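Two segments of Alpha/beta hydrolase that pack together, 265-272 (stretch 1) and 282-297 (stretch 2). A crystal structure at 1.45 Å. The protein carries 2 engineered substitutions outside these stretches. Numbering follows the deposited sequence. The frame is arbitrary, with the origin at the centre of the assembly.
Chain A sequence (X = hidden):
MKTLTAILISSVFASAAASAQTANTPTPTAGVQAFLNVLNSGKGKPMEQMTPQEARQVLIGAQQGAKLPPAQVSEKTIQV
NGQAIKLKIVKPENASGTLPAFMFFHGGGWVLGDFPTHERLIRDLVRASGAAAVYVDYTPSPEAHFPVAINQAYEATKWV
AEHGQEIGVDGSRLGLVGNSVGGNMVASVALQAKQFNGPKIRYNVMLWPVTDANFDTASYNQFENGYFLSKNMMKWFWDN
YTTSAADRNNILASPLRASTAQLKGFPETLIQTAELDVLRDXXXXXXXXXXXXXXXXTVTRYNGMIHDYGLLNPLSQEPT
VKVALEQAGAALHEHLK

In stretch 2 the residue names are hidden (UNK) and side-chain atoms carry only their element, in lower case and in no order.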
# COMPACT_ATOMS: atom_id res chain seq x y z
N GLY A 265 1.67 -12.07 -20.30
CA GLY A 265 0.96 -13.18 -19.72
C GLY A 265 1.35 -13.53 -18.29
O GLY A 265 0.78 -14.47 -17.72
N PHE A 266 2.29 -12.81 -17.70
CA PHE A 266 2.63 -13.02 -16.29
C PHE A 266 1.37 -12.85 -15.44
O PHE A 266 0.49 -12.06 -15.79
CB PHE A 266 3.63 -11.91 -15.93
CG PHE A 266 4.50 -12.14 -14.70
CD1 PHE A 266 5.65 -12.90 -14.75
CD2 PHE A 266 4.21 -11.47 -13.52
CE1 PHE A 266 6.47 -13.03 -13.64
CE2 PHE A 266 5.03 -11.59 -12.40
CZ PHE A 266 6.16 -12.37 -12.46
N PRO A 267 1.25 -13.57 -14.33
CA PRO A 267 0.04 -13.43 -13.51
C PRO A 267 -0.12 -12.02 -12.94
O PRO A 267 0.84 -11.27 -12.77
CB PRO A 267 0.24 -14.45 -12.38
CG PRO A 267 1.22 -15.46 -12.95
CD PRO A 267 2.12 -14.66 -13.86
N GLU A 268 -1.36 -11.68 -12.60
CA GLU A 268 -1.63 -10.45 -11.88
C GLU A 268 -0.76 -10.41 -10.63
O GLU A 268 -0.59 -11.42 -9.94
CB GLU A 268 -3.10 -10.34 -11.51
CG GLU A 268 -4.01 -10.36 -12.74
CD GLU A 268 -5.36 -9.69 -12.54
OE1 GLU A 268 -5.53 -8.85 -11.63
OE2 GLU A 268 -6.28 -10.02 -13.32
N THR A 269 -0.23 -9.22 -10.31
CA THR A 269 0.85 -9.11 -9.35
C THR A 269 0.70 -7.90 -8.45
O THR A 269 0.29 -6.82 -8.90
CB THR A 269 2.20 -9.04 -10.10
OG1 THR A 269 2.44 -10.28 -10.77
CG2 THR A 269 3.37 -8.79 -9.19
N LEU A 270 1.07 -8.08 -7.18
CA LEU A 270 1.29 -7.00 -6.22
C LEU A 270 2.76 -7.03 -5.86
O LEU A 270 3.28 -8.10 -5.49
CB LEU A 270 0.45 -7.21 -4.96
CG LEU A 270 0.78 -6.27 -3.80
CD1 LEU A 270 0.48 -4.82 -4.13
CD2 LEU A 270 -0.01 -6.67 -2.57
N ILE A 271 3.44 -5.88 -5.94
CA ILE A 271 4.80 -5.74 -5.45
C ILE A 271 4.78 -4.72 -4.32
O ILE A 271 4.27 -3.62 -4.50
CB ILE A 271 5.75 -5.26 -6.56
CG1 ILE A 271 5.86 -6.29 -7.67
CG2 ILE A 271 7.13 -4.96 -5.98
CD1 ILE A 271 6.51 -5.79 -8.96
N GLN A 272 5.33 -5.09 -3.16
CA GLN A 272 5.60 -4.12 -2.10
C GLN A 272 7.09 -3.82 -2.10
O GLN A 272 7.91 -4.74 -2.20
CB GLN A 272 5.21 -4.63 -0.72
CG GLN A 272 3.74 -4.96 -0.56
CD GLN A 272 3.29 -5.07 0.88
OE1 GLN A 272 4.11 -5.12 1.81
NE2 GLN A 272 1.97 -5.13 1.08
N UNK A 282 14.97 -1.84 -8.07
CA UNK A 282 14.78 -2.95 -8.99
C UNK A 282 13.40 -3.57 -8.84
O UNK A 282 12.85 -4.11 -9.81
o UNK A 282 18.10 -4.80 -7.10
o UNK A 282 17.15 -6.79 -7.20
c UNK A 282 17.11 -5.54 -7.27
c UNK A 282 15.80 -4.86 -7.57
c UNK A 282 15.89 -3.99 -8.82
N UNK A 283 12.82 -3.51 -7.65
CA UNK A 283 11.47 -4.00 -7.48
C UNK A 283 10.46 -3.12 -8.18
O UNK A 283 9.57 -3.60 -8.89
N UNK A 284 10.59 -1.80 -7.99
CA UNK A 284 9.69 -0.86 -8.68
C UNK A 284 9.88 -0.91 -10.19
O UNK A 284 8.90 -0.87 -10.94
c UNK A 284 9.89 0.54 -8.10
o UNK A 284 9.42 1.94 -4.71
c UNK A 284 9.53 0.58 -6.62
o UNK A 284 9.83 2.97 -6.61
c UNK A 284 9.61 1.92 -5.95
N UNK A 285 11.13 -1.03 -10.64
CA UNK A 285 11.37 -1.11 -12.09
C UNK A 285 10.74 -2.36 -12.68
O UNK A 285 10.19 -2.32 -13.80
c UNK A 285 12.87 -1.08 -12.37
N UNK A 286 10.79 -3.48 -11.96
CA UNK A 286 10.16 -4.69 -12.47
C UNK A 286 8.66 -4.49 -12.61
O UNK A 286 8.06 -4.91 -13.61
c UNK A 286 10.48 -5.88 -11.56
c UNK A 286 10.45 -7.69 -13.30
c UNK A 286 9.02 -7.91 -11.42
c UNK A 286 8.55 -9.10 -11.93
c UNK A 286 9.04 -9.58 -13.14
c UNK A 286 9.98 -8.89 -13.81
c UNK A 286 9.97 -7.19 -12.10
N UNK A 287 8.02 -3.83 -11.65
CA UNK A 287 6.61 -3.53 -11.79
C UNK A 287 6.28 -2.72 -13.03
O UNK A 287 5.28 -2.97 -13.69
N UNK A 288 7.12 -1.73 -13.36
CA UNK A 288 6.88 -0.94 -14.56
C UNK A 288 7.00 -1.80 -15.81
O UNK A 288 6.22 -1.63 -16.76
c UNK A 288 8.29 3.96 -11.72
n UNK A 288 8.88 4.44 -10.63
c UNK A 288 7.82 0.26 -14.64
c UNK A 288 7.82 1.16 -13.40
n UNK A 288 8.99 3.11 -12.46
c UNK A 288 8.53 2.46 -13.68
n UNK A 288 7.05 4.32 -12.06
N UNK A 289 7.96 -2.72 -15.83
CA UNK A 289 8.10 -3.61 -16.98
C UNK A 289 6.89 -4.52 -17.13
O UNK A 289 6.42 -4.78 -18.25
n UNK A 289 13.39 -5.45 -19.03
c UNK A 289 11.99 -5.11 -18.53
c UNK A 289 10.63 -3.57 -17.07
c UNK A 289 9.39 -4.42 -16.86
c UNK A 289 11.92 -4.39 -17.18
N UNK A 290 6.36 -5.03 -16.01
CA UNK A 290 5.17 -5.86 -16.07
C UNK A 290 4.02 -5.08 -16.67
O UNK A 290 3.31 -5.56 -17.55
c UNK A 290 4.82 -6.38 -14.67
c UNK A 290 5.23 -7.77 -12.67
c UNK A 290 5.74 -8.70 -14.90
c UNK A 290 5.73 -7.45 -14.07
N UNK A 291 3.83 -3.84 -16.21
CA UNK A 291 2.71 -3.05 -16.71
C UNK A 291 2.86 -2.78 -18.20
O UNK A 291 1.87 -2.81 -18.95
c UNK A 291 1.46 -0.89 -16.39
o UNK A 291 0.30 -1.18 -16.03
o UNK A 291 1.72 0.10 -17.12
c UNK A 291 2.60 -1.75 -15.94
N UNK A 292 4.09 -2.55 -18.66
CA UNK A 292 4.31 -2.32 -20.09
C UNK A 292 4.00 -3.55 -20.91
O UNK A 292 3.71 -3.44 -22.11
c UNK A 292 5.75 -1.87 -20.32
N UNK A 293 4.06 -4.73 -20.30
CA UNK A 293 3.71 -5.98 -20.94
C UNK A 293 2.24 -6.34 -20.79
O UNK A 293 1.86 -7.47 -21.10
c UNK A 293 4.60 -7.11 -20.41
N UNK A 294 1.40 -5.42 -20.32
CA UNK A 294 -0.01 -5.65 -20.19
C UNK A 294 -0.43 -6.45 -18.98
O UNK A 294 -1.58 -6.86 -18.90
N UNK A 295 0.49 -6.68 -18.04
CA UNK A 295 0.19 -7.44 -16.83
C UNK A 295 -0.51 -6.52 -15.84
O UNK A 295 -0.00 -5.43 -15.56
c UNK A 295 1.25 -8.70 -14.93
c UNK A 295 2.24 -8.84 -17.23
c UNK A 295 1.50 -7.95 -16.23
N UNK A 296 -1.65 -6.92 -15.27
CA UNK A 296 -2.23 -6.14 -14.17
C UNK A 296 -1.30 -6.19 -12.96
O UNK A 296 -1.02 -7.26 -12.42
c UNK A 296 -2.52 -8.06 -15.63
c UNK A 296 -3.87 -7.58 -15.19
c UNK A 296 -3.58 -6.83 -13.90
N UNK A 297 -0.79 -5.03 -12.57
CA UNK A 297 0.22 -4.96 -11.52
C UNK A 297 0.03 -3.71 -10.68
O UNK A 297 -0.22 -2.61 -11.19
c UNK A 297 2.66 -5.02 -10.97
c UNK A 297 1.92 -3.98 -13.10
c UNK A 297 1.65 -5.08 -12.09
O HOH W 1 0.20 -9.58 -20.26

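Position 282 lies in a helix that has begun earlier in the chain. Its side chain has three carbons, the last bearing two oxygens: Glu282, out of reach of stretch 1, with a carboxylate hydrogen-bonded elsewhere in the structure. Position 283 has no side-chain atoms, so it is Gly283. A CB here would point toward stretch 1, about 4.1 Å from Ile271 CG2; its O lies 3.8 Å from Ile271 CD1. Position 284 again shows three carbons ending in two oxygens. This is Glu284, pointing away from stretch 1, its carboxylate hydrogen-bonded outside both stretches. Position 285 has one carbon, also directed away, and is Ala285, a small residue with no stretch 1 partner to reach.

At position 286 one carbon leads into a ring of six carbons, with no oxygen: Phe286. Its CA-to-CB bond points toward stretch 1, and the flat apolar ring brings CZ to 4.1 Å from Phe266 CZ and CD2 to 4.1 Å from Ile271 CD1. The ring planes meet at 81°, the edge of Phe286 directed at the face of Phe266 in an offset edge-to-face pair. Position 287 has no side chain and is Gly287. Its CA lies 3.6 Å from Ile271 CD1, so close that a CB, which would point toward stretch 1, would be tight against that methyl; glycine suits the place.

Position 288 carries three carbons, a nitrogen, and a carbon with two more nitrogens, the guanidinium of Arg288. Position 289 has four carbons in a row ending in nitrogen: Lys289. Neither touches stretch 1, and both have polar ends hydrogen-bonded elsewhere. Position 290 has four carbons forked at the second, hence Leu290. The apolar fork serves two neighbours: CD2 sits over one face of the Phe266 ring, 3.5 Å from Phe266 CD2, while CD1 lies 4.1 Å from Thr269 CG2.

Position 291, two carbons with two oxygens on the second, is Asp291, remote from the strand. Positions 292 and 293 have one carbon each: Ala292, small, exposed and out of reach, and Ala293, the first residue to leave helical geometry. A water accepts from Gly265 N and donates to Ala293 O. Position 294, with no side chain and a phi of 80°, is Gly294, a conformation that favours glycine.

Position 295 has one carbon bearing two others: Val295, compact, branched and buried. Its CG1 lies 3.4 Å from Pro267 O, and its CG2 3.6 Å from Phe266 CB. At position 296 three carbons close onto the backbone nitrogen: Pro296. Its CB is 3.6 Å from Glu268 OE1; proline lacks an N-H, but its O can still accept. Position 297, another carbon bearing two, is Val297, with CG2 4.1 Å from Thr269 CB on the same face of the sheet, an apolar branch suited to this buried site.

The contact combines two modes. Thr269 N donates a hydrogen bond to Pro296 O at 3.0 Å, and Val297 CA approaches Thr269 O at 3.2 Å, joining Thr269 and Val297 in a parallel bridge. The helix runs nearly antiparallel to the strand; the absence of a CB at Gly287 leaves room for Ile271 CD1, while Phe286 and Leu290 pack against Phe266, with Val295 at its ring edge.

Stretch 2 (282-297) EGEAFGRKLDAAGVPV
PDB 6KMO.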